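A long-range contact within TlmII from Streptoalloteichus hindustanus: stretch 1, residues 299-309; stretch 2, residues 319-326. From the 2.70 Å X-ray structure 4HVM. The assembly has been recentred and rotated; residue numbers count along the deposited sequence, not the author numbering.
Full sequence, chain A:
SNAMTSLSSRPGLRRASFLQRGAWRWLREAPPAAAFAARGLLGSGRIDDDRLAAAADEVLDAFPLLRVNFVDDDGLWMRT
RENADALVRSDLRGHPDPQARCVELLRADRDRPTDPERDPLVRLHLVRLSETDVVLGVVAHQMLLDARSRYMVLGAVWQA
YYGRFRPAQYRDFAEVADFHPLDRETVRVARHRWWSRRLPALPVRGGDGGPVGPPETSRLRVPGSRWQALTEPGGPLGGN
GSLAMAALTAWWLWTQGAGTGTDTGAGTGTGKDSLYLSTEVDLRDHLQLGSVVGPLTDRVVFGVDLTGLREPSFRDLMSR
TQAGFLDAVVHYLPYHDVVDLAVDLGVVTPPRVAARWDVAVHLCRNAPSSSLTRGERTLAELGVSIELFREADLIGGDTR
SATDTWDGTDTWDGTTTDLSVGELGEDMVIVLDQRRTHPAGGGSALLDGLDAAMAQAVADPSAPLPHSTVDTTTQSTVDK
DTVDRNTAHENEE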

# COMPACT_ATOMS: atom_id res chain seq x y z
N ARG A 299 -5.87 6.58 -2.34
CA ARG A 299 -6.51 5.74 -3.34
C ARG A 299 -7.40 6.55 -4.29
O ARG A 299 -8.13 7.44 -3.86
N VAL A 300 -7.32 6.24 -5.58
CA VAL A 300 -8.21 6.86 -6.56
C VAL A 300 -9.12 5.82 -7.21
O VAL A 300 -8.72 4.68 -7.43
N VAL A 301 -10.36 6.22 -7.49
CA VAL A 301 -11.32 5.33 -8.15
C VAL A 301 -11.50 5.76 -9.60
O VAL A 301 -11.85 6.91 -9.87
N PHE A 302 -11.26 4.84 -10.52
CA PHE A 302 -11.38 5.14 -11.95
C PHE A 302 -12.09 4.02 -12.69
O PHE A 302 -12.12 2.88 -12.23
N GLY A 303 -12.67 4.36 -13.85
CA GLY A 303 -13.41 3.39 -14.63
C GLY A 303 -12.80 3.11 -15.99
O GLY A 303 -12.39 4.03 -16.71
N VAL A 304 -12.74 1.83 -16.35
CA VAL A 304 -12.29 1.42 -17.67
C VAL A 304 -13.51 1.17 -18.56
O VAL A 304 -14.35 0.33 -18.26
N ASP A 305 -13.61 1.92 -19.65
CA ASP A 305 -14.73 1.77 -20.58
C ASP A 305 -14.48 0.62 -21.54
O ASP A 305 -13.62 0.70 -22.40
N LEU A 306 -15.26 -0.44 -21.39
CA LEU A 306 -15.06 -1.67 -22.16
C LEU A 306 -16.09 -1.83 -23.27
O LEU A 306 -16.25 -2.92 -23.82
N THR A 307 -16.77 -0.73 -23.61
CA THR A 307 -17.97 -0.78 -24.44
C THR A 307 -17.86 -1.49 -25.80
O THR A 307 -18.55 -2.47 -26.05
N GLY A 308 -16.99 -1.00 -26.67
CA GLY A 308 -16.96 -1.50 -28.03
C GLY A 308 -15.91 -2.55 -28.34
O GLY A 308 -15.60 -2.81 -29.50
N LEU A 309 -15.36 -3.17 -27.29
CA LEU A 309 -14.26 -4.11 -27.45
C LEU A 309 -14.61 -5.38 -28.23
O LEU A 309 -15.55 -6.09 -27.90
N SER A 319 -5.11 1.93 -23.51
CA SER A 319 -5.64 3.23 -23.89
C SER A 319 -6.85 3.62 -23.04
O SER A 319 -6.97 4.76 -22.58
N ARG A 320 -7.75 2.67 -22.85
CA ARG A 320 -8.99 2.91 -22.12
C ARG A 320 -8.77 2.96 -20.61
O ARG A 320 -9.47 3.68 -19.90
N THR A 321 -7.78 2.22 -20.13
CA THR A 321 -7.43 2.23 -18.71
C THR A 321 -6.78 3.55 -18.34
O THR A 321 -7.09 4.15 -17.30
N GLN A 322 -5.87 4.01 -19.19
CA GLN A 322 -5.15 5.26 -18.95
C GLN A 322 -6.07 6.47 -19.03
O GLN A 322 -5.88 7.45 -18.31
N ALA A 323 -7.07 6.39 -19.90
CA ALA A 323 -8.03 7.48 -20.06
C ALA A 323 -8.91 7.63 -18.83
O ALA A 323 -9.27 8.74 -18.44
N GLY A 324 -9.27 6.51 -18.21
CA GLY A 324 -10.08 6.53 -17.02
C GLY A 324 -9.29 6.96 -15.80
O GLY A 324 -9.79 7.71 -14.96
N PHE A 325 -8.05 6.50 -15.72
CA PHE A 325 -7.19 6.80 -14.58
C PHE A 325 -6.81 8.28 -14.53
O PHE A 325 -6.97 8.93 -13.50
N LEU A 326 -6.31 8.80 -15.64
CA LEU A 326 -5.91 10.20 -15.71
C LEU A 326 -7.09 11.14 -15.50
O LEU A 326 -6.94 12.23 -14.95

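Glycine can let a helix backbone press directly on a strand, and in this contact Gly-324 on the helix does so against Gly-303, their CA atoms 5.2 Å apart. The axes approach to 6.5 Å and run at 146°, closer to antiparallel than to parallel. With no CB on Gly-324 in the way, Gly-324 CA comes within 3.4 Å of Gly-303 O in a CA-H...O contact. A CB on Gly-324 would point toward the strand and fall about 2.0 Å from that same oxygen, a clash, so the bare backbone is what this spacing accommodates.

Larger side chains fill the space beside the glycine pair. Phe-302, in the p rotamer (chi1 65°), points toward the helix, and its CB sits 3.3 Å from Gly-324 O. Phe-325 leaves the helix sideways with chi1 t and turns the edge of its ring to the face of Phe-302; the planes stand at 86°, the centroids are 5.4 Å apart, and CD1 of Phe-302 is 3.9 Å from CD1 of Phe-325. Phe-325 CB also lies over the Phe-302 ring, 4.2 Å from its centroid, in a CH-pi contact. Further toward the start of the strand, Val-300 (m) points toward the helix and places CG2 3.6 Å from Phe-325 CE1. Thr-321 (m) adds its methyl, with CG2 3.9 Å from Phe-302 CE2, while its OG1 is hydrogen-bonded just outside the stretch and approaches Val-304 CG1 at 3.9 Å. Val-304 (t) itself points sideways, yet CG1 reaches 4.2 Å from Arg-320 CB. Val-301, by contrast, points away and takes no part.

At the other end of the contact the packing becomes polar. Arg-320 points toward stretch 1 and, with chi1 m and chi2 and chi3 both t, extends along the turn formed by Leu-306 to Leu-309. Its NH2 donates a hydrogen bond to Asp-305 O at 3.3 Å, nearly straight at 169°, and Asp-305 O also lies 3.0 Å from Arg-320 CD. Leu-309 (m, t) starts sideways, but its end comes nearer and lays CD2 over one face of the guanidinium, 3.5 Å from Arg-320 CZ. The Asp-305 carboxylate instead serves its own stretch: OD1 accepts a 2.6 Å hydrogen bond from Thr-307 OG1 and a weak one from Thr-307 N at 3.3 Å. Arg-320 thus ties the helix to the end of the strand through a backbone carbonyl, while Leu-309 from the turn covers one face of its guanidinium.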

# COMPACT_ATOMS: atom_id res chain seq x y z
CB ARG A 299 -7.34 4.64 -2.67
CG ARG A 299 -6.50 3.55 -2.02
CD ARG A 299 -7.37 2.59 -1.22
NE ARG A 299 -7.87 3.20 0.01
CZ ARG A 299 -8.69 2.59 0.87
NH1 ARG A 299 -9.11 1.36 0.63
NH2 ARG A 299 -9.08 3.22 1.97
CB VAL A 300 -7.42 7.63 -7.64
CG1 VAL A 300 -6.59 8.73 -7.00
CG2 VAL A 300 -6.52 6.69 -8.43
CB VAL A 301 -12.67 5.36 -7.42
CG1 VAL A 301 -13.67 4.47 -8.14
CG2 VAL A 301 -12.50 4.92 -5.98
CB PHE A 302 -10.00 5.39 -12.57
CG PHE A 302 -9.10 4.19 -12.58
CD1 PHE A 302 -8.42 3.81 -11.43
CD2 PHE A 302 -8.93 3.44 -13.73
CE1 PHE A 302 -7.59 2.71 -11.44
CE2 PHE A 302 -8.10 2.34 -13.74
CZ PHE A 302 -7.43 1.97 -12.59
CB VAL A 304 -11.43 0.14 -17.60
CG1 VAL A 304 -10.89 -0.21 -18.97
CG2 VAL A 304 -10.30 0.33 -16.61
CB ASP A 305 -14.96 3.07 -21.35
CG ASP A 305 -16.23 3.04 -22.18
OD1 ASP A 305 -17.07 2.14 -21.96
OD2 ASP A 305 -16.38 3.92 -23.05
CB LEU A 306 -15.15 -2.87 -21.23
CG LEU A 306 -14.37 -2.80 -19.91
CD1 LEU A 306 -14.98 -3.75 -18.89
CD2 LEU A 306 -12.90 -3.13 -20.14
CB THR A 307 -18.57 0.62 -24.66
OG1 THR A 307 -18.95 1.17 -23.40
CG2 THR A 307 -19.79 0.54 -25.56
CB LEU A 309 -13.67 -4.47 -26.08
CG LEU A 309 -12.99 -3.34 -25.33
CD1 LEU A 309 -12.47 -3.82 -23.98
CD2 LEU A 309 -11.86 -2.74 -26.16
CB SER A 319 -6.02 3.22 -25.37
OG SER A 319 -6.79 4.35 -25.70
CB ARG A 320 -10.03 1.86 -22.50
CG ARG A 320 -10.19 1.72 -24.01
CD ARG A 320 -11.38 0.87 -24.39
NE ARG A 320 -11.63 0.90 -25.83
CZ ARG A 320 -12.80 0.64 -26.40
NH1 ARG A 320 -12.92 0.69 -27.72
NH2 ARG A 320 -13.86 0.35 -25.65
CB THR A 321 -6.44 1.10 -18.38
OG1 THR A 321 -7.03 -0.16 -18.72
CG2 THR A 321 -6.09 1.11 -16.90
CB GLN A 322 -4.00 5.40 -19.96
CG GLN A 322 -3.14 6.64 -19.78
CD GLN A 322 -1.96 6.66 -20.74
OE1 GLN A 322 -1.45 5.61 -21.12
NE2 GLN A 322 -1.54 7.85 -21.14
CB ALA A 323 -8.88 7.26 -21.29
CB PHE A 325 -5.93 5.94 -14.62
CG PHE A 325 -4.96 6.23 -13.51
CD1 PHE A 325 -5.19 5.77 -12.22
CD2 PHE A 325 -3.80 6.94 -13.76
CE1 PHE A 325 -4.29 6.03 -11.21
CE2 PHE A 325 -2.89 7.20 -12.75
CZ PHE A 325 -3.14 6.75 -11.47
CB LEU A 326 -5.22 10.49 -17.04
CG LEU A 326 -3.86 9.82 -17.25
CD1 LEU A 326 -3.34 10.10 -18.64
CD2 LEU A 326 -2.88 10.31 -16.21